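Local atomic coordinates of maternal effect protein oskar (Drosophila melanogaster, PDB entry 5A4A), a protein that induces germline formation in the fly embryo and, through its SGNH hydrolase-like OSK domain, described here, probably binds RNA. Residues P26-D31 with L56-L61; R67-K71 with E109-L115; I118-P124 with L152-H158. All blocks are in the same frame, centred on the assembly; numbering follows the deposited sequence.

Contact 1: P26-D31 with L56-L61; sequences PLMGDD and LCVSGL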
loop_
_atom_site.group_PDB
_atom_site.type_symbol
_atom_site.label_atom_id
_atom_site.label_comp_id
_atom_site.label_asym_id
_atom_site.label_seq_id
_atom_site.Cartn_x
_atom_site.Cartn_y
_atom_site.Cartn_z
ATOM N N PRO A 26 4.667 -3.911 -10.791
ATOM C CA PRO A 26 3.529 -3.045 -10.454
ATOM C C PRO A 26 3.482 -2.819 -8.942
ATOM O O PRO A 26 3.849 -3.718 -8.184
ATOM C CB PRO A 26 2.313 -3.878 -10.886
ATOM C CG PRO A 26 2.848 -4.829 -11.929
ATOM C CD PRO A 26 4.245 -5.162 -11.447
ATOM N N LEU A 27 3.072 -1.626 -8.531
ATOM C CA LEU A 27 2.891 -1.289 -7.125
ATOM C C LEU A 27 1.418 -1.288 -6.809
ATOM O O LEU A 27 0.628 -0.669 -7.528
ATOM C CB LEU A 27 3.429 0.108 -6.840
ATOM C CG LEU A 27 4.935 0.282 -6.900
ATOM C CD1 LEU A 27 5.268 1.759 -6.821
ATOM C CD2 LEU A 27 5.572 -0.472 -5.742
ATOM N N MET A 28 1.044 -1.945 -5.717
ATOM C CA MET A 28 -0.340 -1.862 -5.252
ATOM C C MET A 28 -0.372 -1.280 -3.852
ATOM O O MET A 28 0.349 -1.730 -2.978
ATOM C CB MET A 28 -1.014 -3.235 -5.257
ATOM C CG MET A 28 -2.453 -3.174 -4.739
ATOM S SD MET A 28 -3.442 -4.612 -5.191
ATOM C CE MET A 28 -2.727 -5.905 -4.170
ATOM N N GLY A 29 -1.194 -0.269 -3.631
ATOM C CA GLY A 29 -1.213 0.353 -2.320
ATOM C C GLY A 29 -2.177 1.516 -2.271
ATOM O O GLY A 29 -2.989 1.672 -3.160
ATOM N N ASP A 30 -2.061 2.318 -1.220
ATOM C CA ASP A 30 -2.949 3.462 -0.995
ATOM C C ASP A 30 -2.212 4.791 -1.234
ATOM O O ASP A 30 -1.255 4.827 -2.003
ATOM C CB ASP A 30 -3.568 3.358 0.409
ATOM C CG ASP A 30 -2.528 3.190 1.499
ATOM O OD1 ASP A 30 -1.502 3.902 1.462
ATOM O OD2 ASP A 30 -2.730 2.344 2.402
ATOM N N ASP A 31 -2.643 5.886 -0.600
ATOM C CA ASP A 31 -1.976 7.175 -0.815
ATOM C C ASP A 31 -0.488 7.187 -0.531
ATOM O O ASP A 31 0.233 7.958 -1.154
ATOM C CB ASP A 31 -2.606 8.298 0.008
ATOM C CG ASP A 31 -3.851 8.864 -0.633
ATOM O OD1 ASP A 31 -3.723 9.614 -1.637
ATOM O OD2 ASP A 31 -4.951 8.569 -0.119
ATOM N N LEU A 56 -2.397 0.263 -9.690
ATOM C CA LEU A 56 -2.961 -0.391 -8.515
ATOM C C LEU A 56 -2.728 0.397 -7.220
ATOM O O LEU A 56 -3.011 -0.098 -6.129
ATOM C CB LEU A 56 -2.403 -1.821 -8.389
ATOM C CG LEU A 56 -2.578 -2.683 -9.643
ATOM C CD1 LEU A 56 -1.908 -4.049 -9.452
ATOM C CD2 LEU A 56 -4.047 -2.866 -9.987
ATOM N N CYS A 57 -2.218 1.621 -7.336
ATOM C CA CYS A 57 -2.148 2.533 -6.196
ATOM C C CYS A 57 -3.338 3.477 -6.216
ATOM O O CYS A 57 -3.448 4.303 -7.110
ATOM C CB CYS A 57 -0.851 3.357 -6.225
ATOM S SG CYS A 57 0.613 2.353 -5.829
ATOM N N VAL A 58 -4.219 3.350 -5.226
ATOM C CA VAL A 58 -5.475 4.100 -5.194
ATOM C C VAL A 58 -5.675 4.758 -3.828
ATOM O O VAL A 58 -5.555 4.093 -2.797
ATOM C CB VAL A 58 -6.677 3.146 -5.445
ATOM C CG1 VAL A 58 -8.004 3.926 -5.486
ATOM C CG2 VAL A 58 -6.477 2.319 -6.738
ATOM N N SER A 59 -5.995 6.053 -3.812
ATOM C CA SER A 59 -6.333 6.714 -2.559
ATOM C C SER A 59 -7.504 6.002 -1.876
ATOM O O SER A 59 -8.528 5.733 -2.505
ATOM C CB SER A 59 -6.706 8.183 -2.799
ATOM O OG SER A 59 -7.067 8.799 -1.569
ATOM N N GLY A 60 -7.343 5.689 -0.593
ATOM C CA GLY A 60 -8.398 5.031 0.159
ATOM C C GLY A 60 -8.532 3.534 -0.074
ATOM O O GLY A 60 -9.529 2.935 0.344
ATOM N N LEU A 61 -7.545 2.919 -0.725
ATOM C CA LEU A 61 -7.608 1.480 -1.000
ATOM C C LEU A 61 -7.429 0.661 0.279
ATOM O O LEU A 61 -6.371 0.685 0.903
ATOM C CB LEU A 61 -6.548 1.058 -2.028
ATOM C CG LEU A 61 -6.764 -0.297 -2.718
ATOM C CD1 LEU A 61 -7.947 -0.237 -3.703
ATOM C CD2 LEU A 61 -5.495 -0.770 -3.414
HETATM O O HOH W 1 0.347 -0.236 -10.233
HETATM O O HOH W 2 -4.530 0.387 2.910
HETATM O O HOH W 3 -5.075 6.237 1.051
#
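How a strand edge is matched in shape to its neighbour is seen where 26-31 runs parallel to 56-61. The sulfur of Cys57 is the bump: on the face it shares with Leu27 and Gly29, Cys57 SG packs on Leu27 CB at 3.7 Å. On the other face of the sheet Met28 CB rests on Leu56 CB at 3.7 Å, and Leu61 CD2 comes up to Met28 CG at 4.1 Å. The backbones are joined by Gly29 N to Leu56 O (3.1 Å) and Val58 N to Gly29 O (2.9 Å), while one water spans Leu27 O and Leu56 N. Beyond the strands, the type II turn from Val58 to Leu61, with Gly60 at positive phi, curls beside Asp30 and Asp31. Asp30 is the N-cap of helix 31-40, its OD1 bonded to the Phe32 backbone. Ser59 OG donates to Asp31 OD2 at 2.6 Å, and a second water links Asp31 to Gly60 N. Those bonds hold a buried carboxylate in place. Gly29-Asp30-Asp31 probably corresponds to the Gly-Asp-Ser motif of SGNH hydrolases, which would put Asp31 in the place of the nucleophilic serine; an aspartate there is consistent with the usual nucleophile being absent.

Contact 2: R67-K71 with E109-L115; sequences RNRLK and EMHNMRL. With SO4 (sulfate ion), chain G.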
loop_
_atom_site.group_PDB
_atom_site.type_symbol
_atom_site.label_atom_id
_atom_site.label_comp_id
_atom_site.label_asym_id
_atom_site.label_seq_id
_atom_site.Cartn_x
_atom_site.Cartn_y
_atom_site.Cartn_z
ATOM N N ARG A 67 -8.618 -6.411 -2.987
ATOM C CA ARG A 67 -9.225 -7.664 -3.435
ATOM C C ARG A 67 -10.137 -7.400 -4.634
ATOM O O ARG A 67 -10.087 -8.125 -5.636
ATOM C CB ARG A 67 -10.012 -8.310 -2.287
ATOM C CG ARG A 67 -9.146 -8.954 -1.196
ATOM C CD ARG A 67 -9.978 -9.405 0.011
ATOM N NE ARG A 67 -10.881 -10.515 -0.302
ATOM C CZ ARG A 67 -11.921 -10.869 0.452
ATOM N NH1 ARG A 67 -12.194 -10.204 1.566
ATOM N NH2 ARG A 67 -12.684 -11.896 0.096
ATOM N N ASN A 68 -10.960 -6.358 -4.529
ATOM C CA ASN A 68 -11.837 -5.954 -5.633
ATOM C C ASN A 68 -11.080 -5.405 -6.832
ATOM O O ASN A 68 -11.426 -5.696 -7.983
ATOM C CB ASN A 68 -12.876 -4.920 -5.173
ATOM C CG ASN A 68 -13.916 -5.512 -4.241
ATOM O OD1 ASN A 68 -14.189 -6.713 -4.280
ATOM N ND2 ASN A 68 -14.502 -4.669 -3.393
ATOM N N ARG A 69 -10.050 -4.611 -6.563
ATOM C CA ARG A 69 -9.281 -3.971 -7.628
ATOM C C ARG A 69 -8.633 -5.015 -8.541
ATOM O O ARG A 69 -8.620 -4.856 -9.762
ATOM C CB ARG A 69 -8.220 -3.040 -7.036
ATOM C CG ARG A 69 -7.393 -2.267 -8.068
ATOM C CD ARG A 69 -8.229 -1.229 -8.797
ATOM N NE ARG A 69 -7.489 -0.592 -9.884
ATOM C CZ ARG A 69 -7.388 -1.088 -11.113
ATOM N NH1 ARG A 69 -7.962 -2.249 -11.420
ATOM N NH2 ARG A 69 -6.706 -0.428 -12.039
ATOM N N LEU A 70 -8.106 -6.087 -7.948
ATOM C CA LEU A 70 -7.465 -7.144 -8.730
ATOM C C LEU A 70 -8.423 -7.909 -9.632
ATOM O O LEU A 70 -8.010 -8.457 -10.656
ATOM C CB LEU A 70 -6.713 -8.122 -7.821
ATOM C CG LEU A 70 -5.492 -7.519 -7.134
ATOM C CD1 LEU A 70 -4.835 -8.577 -6.245
ATOM C CD2 LEU A 70 -4.508 -7.005 -8.166
ATOM N N LYS A 71 -9.696 -7.949 -9.253
ATOM C CA LYS A 71 -10.714 -8.579 -10.089
ATOM C C LYS A 71 -10.972 -7.704 -11.299
ATOM O O LYS A 71 -11.462 -8.170 -12.326
ATOM C CB LYS A 71 -12.016 -8.769 -9.315
ATOM C CG LYS A 71 -11.911 -9.696 -8.120
ATOM C CD LYS A 71 -13.239 -9.800 -7.370
ATOM C CE LYS A 71 -13.125 -10.791 -6.219
ATOM N NZ LYS A 71 -14.358 -10.862 -5.381
ATOM N N GLU A 109 -6.519 -15.011 -2.772
ATOM C CA GLU A 109 -7.034 -14.582 -4.065
ATOM C C GLU A 109 -5.912 -14.348 -5.083
ATOM O O GLU A 109 -6.021 -14.742 -6.242
ATOM C CB GLU A 109 -7.873 -13.310 -3.907
ATOM C CG GLU A 109 -8.194 -12.632 -5.212
ATOM C CD GLU A 109 -8.983 -11.352 -5.014
ATOM O OE1 GLU A 109 -9.584 -11.164 -3.944
ATOM O OE2 GLU A 109 -9.008 -10.515 -5.923
ATOM N N MET A 110 -4.835 -13.709 -4.648
ATOM C CA MET A 110 -3.688 -13.519 -5.527
ATOM C C MET A 110 -3.125 -14.872 -5.979
ATOM O O MET A 110 -2.769 -15.046 -7.146
ATOM C CB MET A 110 -2.623 -12.654 -4.844
ATOM C CG MET A 110 -3.101 -11.218 -4.624
ATOM S SD MET A 110 -1.864 -10.107 -3.953
ATOM C CE MET A 110 -0.714 -10.020 -5.334
ATOM N N HIS A 111 -3.079 -15.832 -5.063
ATOM C CA HIS A 111 -2.604 -17.171 -5.411
ATOM C C HIS A 111 -3.517 -17.785 -6.478
ATOM O O HIS A 111 -3.054 -18.340 -7.480
ATOM C CB HIS A 111 -2.550 -18.061 -4.170
ATOM C CG HIS A 111 -1.835 -19.359 -4.389
ATOM N ND1 HIS A 111 -2.061 -20.475 -3.622
ATOM C CD2 HIS A 111 -0.895 -19.711 -5.306
ATOM C CE1 HIS A 111 -1.291 -21.466 -4.047
ATOM N NE2 HIS A 111 -0.577 -21.023 -5.066
ATOM N N ASN A 112 -4.821 -17.669 -6.264
ATOM C CA ASN A 112 -5.782 -18.161 -7.244
ATOM C C ASN A 112 -5.701 -17.451 -8.606
ATOM O O ASN A 112 -6.014 -18.047 -9.644
ATOM C CB ASN A 112 -7.201 -18.113 -6.667
ATOM C CG ASN A 112 -7.415 -19.148 -5.575
ATOM O OD1 ASN A 112 -6.722 -20.166 -5.527
ATOM N ND2 ASN A 112 -8.380 -18.897 -4.696
ATOM N N MET A 113 -5.265 -16.195 -8.606
ATOM C CA MET A 113 -5.088 -15.443 -9.846
ATOM C C MET A 113 -3.710 -15.635 -10.458
ATOM O O MET A 113 -3.419 -15.077 -11.523
ATOM C CB MET A 113 -5.325 -13.953 -9.603
ATOM C CG MET A 113 -6.746 -13.625 -9.240
ATOM S SD MET A 113 -6.914 -11.872 -8.899
ATOM C CE MET A 113 -8.693 -11.736 -8.775
ATOM N N ARG A 114 -2.871 -16.419 -9.776
ATOM C CA ARG A 114 -1.468 -16.614 -10.156
ATOM C C ARG A 114 -0.682 -15.299 -10.210
ATOM O O ARG A 114 0.188 -15.112 -11.060
ATOM C CB ARG A 114 -1.369 -17.396 -11.469
ATOM C CG ARG A 114 -2.105 -18.724 -11.411
ATOM C CD ARG A 114 -2.304 -19.304 -12.799
ATOM N NE ARG A 114 -3.053 -18.385 -13.657
ATOM C CZ ARG A 114 -4.381 -18.364 -13.763
ATOM N NH1 ARG A 114 -5.121 -19.221 -13.069
ATOM N NH2 ARG A 114 -4.971 -17.489 -14.568
ATOM N N LEU A 115 -0.999 -14.395 -9.285
ATOM C CA LEU A 115 -0.232 -13.166 -9.094
ATOM C C LEU A 115 0.594 -13.313 -7.826
ATOM O O LEU A 115 0.070 -13.706 -6.780
ATOM C CB LEU A 115 -1.178 -11.967 -8.963
ATOM C CG LEU A 115 -2.103 -11.780 -10.165
ATOM C CD1 LEU A 115 -3.100 -10.656 -9.893
ATOM C CD2 LEU A 115 -1.286 -11.494 -11.409
HETATM S S SO4 G . -15.420 -11.947 2.675
HETATM O O1 SO4 G . -16.654 -11.253 2.306
HETATM O O2 SO4 G . -14.929 -12.682 1.509
HETATM O O3 SO4 G . -14.432 -10.959 3.111
HETATM O O4 SO4 G . -15.665 -12.882 3.770
HETATM O O HOH W 4 -11.056 -12.811 -2.216
#
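The contact of 67-71 with 109-115 divides into an apolar part and a polar part. The apolar part centres on Leu70, whose CA-to-CB bond points toward the other segment. Its CD1 lies 3.6 Å from Met110 CG, its CB 3.9 Å from Met113 SD, and its CD2 4.3 Å from Leu115 CD1, so one leucine packs against three side chains from the last turn of the helix and the residues just after it. That end is shaped by a Schellman motif: Arg114 takes a positive phi, and Leu115 N bonds back to Met110 O (2.9 Å), turning Leu115 in toward Leu70. The polar part belongs to Glu109 and Arg67. Glu109 reaches across the gap until its OE2 stands 2.6 Å from Arg67 O, while Arg67 NE and Glu109 OE1 form a long salt bridge of 3.9 Å, supplemented by a water between Arg67 NH2 and Glu109 OE1. The guanidinium also grips a sulfate, NH1 of Arg67 to O3 and NH2 to O2 of the ion, both at 2.8 Å, an anion that probably came from the crystallisation liquor. Arg67 NH1 is further bonded to Asn64. Within the fold, helix 63-71 thus leans on helix 96-112, with Leu106 adding to the seam, while Leu70 and Arg69 also touch Leu56 on strand 56-58.

Contact 3: I118-P124 with L152-H158; sequences ILTNLAP and LKVIDIH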
loop_
_atom_site.group_PDB
_atom_site.type_symbol
_atom_site.label_atom_id
_atom_site.label_comp_id
_atom_site.label_asym_id
_atom_site.label_seq_id
_atom_site.Cartn_x
_atom_site.Cartn_y
_atom_site.Cartn_z
ATOM N N ILE A 118 4.708 -9.500 -3.397
ATOM C CA ILE A 118 5.894 -9.137 -2.627
ATOM C C ILE A 118 5.415 -8.132 -1.593
ATOM O O ILE A 118 4.940 -7.046 -1.945
ATOM C CB ILE A 118 6.994 -8.527 -3.528
ATOM C CG1 ILE A 118 7.541 -9.591 -4.494
ATOM C CG2 ILE A 118 8.130 -7.958 -2.674
ATOM C CD1 ILE A 118 8.416 -9.029 -5.619
ATOM N N LEU A 119 5.472 -8.506 -0.318
ATOM C CA LEU A 119 4.844 -7.690 0.719
ATOM C C LEU A 119 5.803 -6.655 1.299
ATOM O O LEU A 119 6.983 -6.928 1.482
ATOM C CB LEU A 119 4.284 -8.557 1.861
ATOM C CG LEU A 119 3.152 -9.534 1.520
ATOM C CD1 LEU A 119 2.103 -8.844 0.683
ATOM C CD2 LEU A 119 3.672 -10.776 0.813
ATOM N N THR A 120 5.292 -5.455 1.557
ATOM C CA THR A 120 5.970 -4.541 2.476
ATOM C C THR A 120 5.058 -4.453 3.698
ATOM O O THR A 120 3.832 -4.541 3.568
ATOM C CB THR A 120 6.173 -3.133 1.883
ATOM O OG1 THR A 120 4.909 -2.609 1.477
ATOM C CG2 THR A 120 7.114 -3.161 0.653
ATOM N N ASN A 121 5.631 -4.280 4.880
ATOM C CA ASN A 121 4.794 -4.035 6.043
ATOM C C ASN A 121 4.400 -2.545 6.110
ATOM O O ASN A 121 4.714 -1.774 5.199
ATOM C CB ASN A 121 5.422 -4.562 7.347
ATOM C CG ASN A 121 6.728 -3.867 7.716
ATOM O OD1 ASN A 121 7.137 -2.893 7.089
ATOM N ND2 ASN A 121 7.386 -4.374 8.752
ATOM N N LEU A 122 3.714 -2.143 7.166
ATOM C CA LEU A 122 3.199 -0.768 7.209
ATOM C C LEU A 122 4.167 0.181 7.896
ATOM O O LEU A 122 4.654 -0.099 8.984
ATOM C CB LEU A 122 1.857 -0.709 7.926
ATOM C CG LEU A 122 0.758 -1.610 7.369
ATOM C CD1 LEU A 122 -0.579 -1.279 8.033
ATOM C CD2 LEU A 122 0.673 -1.431 5.853
ATOM N N ALA A 123 4.430 1.312 7.253
ATOM C CA ALA A 123 5.142 2.409 7.901
ATOM C C ALA A 123 4.322 2.930 9.079
ATOM O O ALA A 123 3.095 2.825 9.086
ATOM C CB ALA A 123 5.404 3.543 6.891
ATOM N N PRO A 124 4.999 3.489 10.091
ATOM C CA PRO A 124 4.261 4.142 11.175
ATOM C C PRO A 124 3.402 5.269 10.595
ATOM O O PRO A 124 3.807 5.897 9.617
ATOM C CB PRO A 124 5.373 4.727 12.053
ATOM C CG PRO A 124 6.572 4.829 11.136
ATOM C CD PRO A 124 6.457 3.651 10.226
ATOM N N LEU A 152 6.555 -16.058 1.425
ATOM C CA LEU A 152 6.666 -14.982 0.456
ATOM C C LEU A 152 7.705 -13.973 0.908
ATOM O O LEU A 152 8.080 -13.931 2.085
ATOM C CB LEU A 152 5.302 -14.297 0.270
ATOM C CG LEU A 152 4.190 -15.228 -0.250
ATOM C CD1 LEU A 152 2.809 -14.566 -0.139
ATOM C CD2 LEU A 152 4.479 -15.627 -1.688
ATOM N N LYS A 153 8.163 -13.144 -0.020
ATOM C CA LYS A 153 9.085 -12.081 0.342
ATOM C C LYS A 153 8.363 -11.006 1.164
ATOM O O LYS A 153 7.339 -10.457 0.735
ATOM C CB LYS A 153 9.716 -11.482 -0.911
ATOM C CG LYS A 153 10.743 -10.400 -0.631
ATOM C CD LYS A 153 12.007 -10.976 0.008
ATOM C CE LYS A 153 13.068 -9.879 0.114
ATOM N NZ LYS A 153 14.367 -10.419 0.619
ATOM N N VAL A 154 8.902 -10.718 2.347
ATOM C CA VAL A 154 8.347 -9.693 3.221
ATOM C C VAL A 154 9.408 -8.648 3.535
ATOM O O VAL A 154 10.465 -8.962 4.069
ATOM C CB VAL A 154 7.813 -10.293 4.534
ATOM C CG1 VAL A 154 7.359 -9.173 5.470
ATOM C CG2 VAL A 154 6.671 -11.271 4.240
ATOM N N ILE A 155 9.113 -7.399 3.187
ATOM C CA ILE A 155 10.059 -6.307 3.354
ATOM C C ILE A 155 9.641 -5.401 4.503
ATOM O O ILE A 155 8.547 -4.833 4.494
ATOM C CB ILE A 155 10.147 -5.492 2.051
ATOM C CG1 ILE A 155 10.563 -6.422 0.907
ATOM C CG2 ILE A 155 11.100 -4.304 2.202
ATOM C CD1 ILE A 155 10.501 -5.778 -0.470
ATOM N N ASP A 156 10.526 -5.256 5.484
ATOM C CA ASP A 156 10.249 -4.406 6.635
ATOM C C ASP A 156 10.632 -2.954 6.324
ATOM O O ASP A 156 11.807 -2.576 6.413
ATOM C CB ASP A 156 10.989 -4.958 7.867
ATOM C CG ASP A 156 11.017 -3.985 9.048
ATOM O OD1 ASP A 156 10.161 -3.078 9.145
ATOM O OD2 ASP A 156 11.916 -4.142 9.895
ATOM N N ILE A 157 9.643 -2.144 5.950
ATOM C CA ILE A 157 9.876 -0.707 5.773
ATOM C C ILE A 157 9.611 0.092 7.047
ATOM O O ILE A 157 10.015 1.256 7.153
ATOM C CB ILE A 157 9.037 -0.088 4.610
ATOM C CG1 ILE A 157 7.533 -0.209 4.880
ATOM C CG2 ILE A 157 9.410 -0.728 3.270
ATOM C CD1 ILE A 157 6.667 0.712 3.978
ATOM N N HIS A 158 8.895 -0.518 7.988
ATOM C CA HIS A 158 8.560 0.134 9.253
ATOM C C HIS A 158 9.814 0.598 10.002
ATOM O O HIS A 158 9.881 1.726 10.478
ATOM C CB HIS A 158 7.734 -0.810 10.140
ATOM C CG HIS A 158 7.211 -0.163 11.385
ATOM N ND1 HIS A 158 7.897 -0.188 12.584
ATOM C CD2 HIS A 158 6.066 0.522 11.624
ATOM C CE1 HIS A 158 7.203 0.459 13.499
ATOM N NE2 HIS A 158 6.086 0.901 12.946
#
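Apolar side chains on each face of two short parallel strands set the core of 118-124 with 152-158. On one face Ile118 CG2 meets Ile155 CD1 at 3.9 Å, and Thr120 CG2 lies 4.1 Å from Ile155 CB and 4.2 Å from Ile157 CG2; helix 192-204 packs over this row through Val198, Val201 and Ile202. On the other face Leu119 CD2 touches Leu152 CB (3.9 Å) and Leu119 CB nears Val154 CG2 (4.3 Å), against Ile145 of helix 132-148. Between the faces runs the backbone ladder: Leu119 N to Lys153 O (2.9 Å), Ile155 N to Leu119 O (2.8 Å) and Asn121 N to Ile155 O (3.0 Å). Where the strands finish, the side chain of Asn121 takes over the pairing. Its OD1 accepts from Ile157 N (2.9 Å) and His158 N (3.1 Å), and Asn121 ND2 donates to Asp156 OD1 (3.1 Å), an aspartate whose OD2 is held by Ser159. Farther along, the ring edge of His158 faces Leu122 O, 3.1 Å from its CD2, and Pro124 CD sits 3.4 Å from the same His158 CD2. Strand 116-120, helix 132-148 and strand 154-155 together form a beta-alpha-beta crossover, the repeating unit of the three-layered alpha/beta/alpha SGNH hydrolase fold.

In the fold
The three contacts sample one sheet and its helical cover. Contacts 1 and 2 have centres 15 Å apart and interlock: Met28 SD lies 4.0 Å from Leu70 CD2 and Leu56 CD2 3.9 Å from Arg69 CG, so strand 56-58 and the helix following it share one core. Contact 3 is set elsewhere in the sheet, its centre also 15 Å from that of contact 1, with nearest atoms about 6 Å apart; strand 80-84 pairs with both 25-29 and 116-120. Contacts 2 and 3, 19 Å between centres, adjoin through the chain at 115-118. A second sulfate, probably from the crystallisation liquor, lies about 6 Å from Gly60 of contact 1.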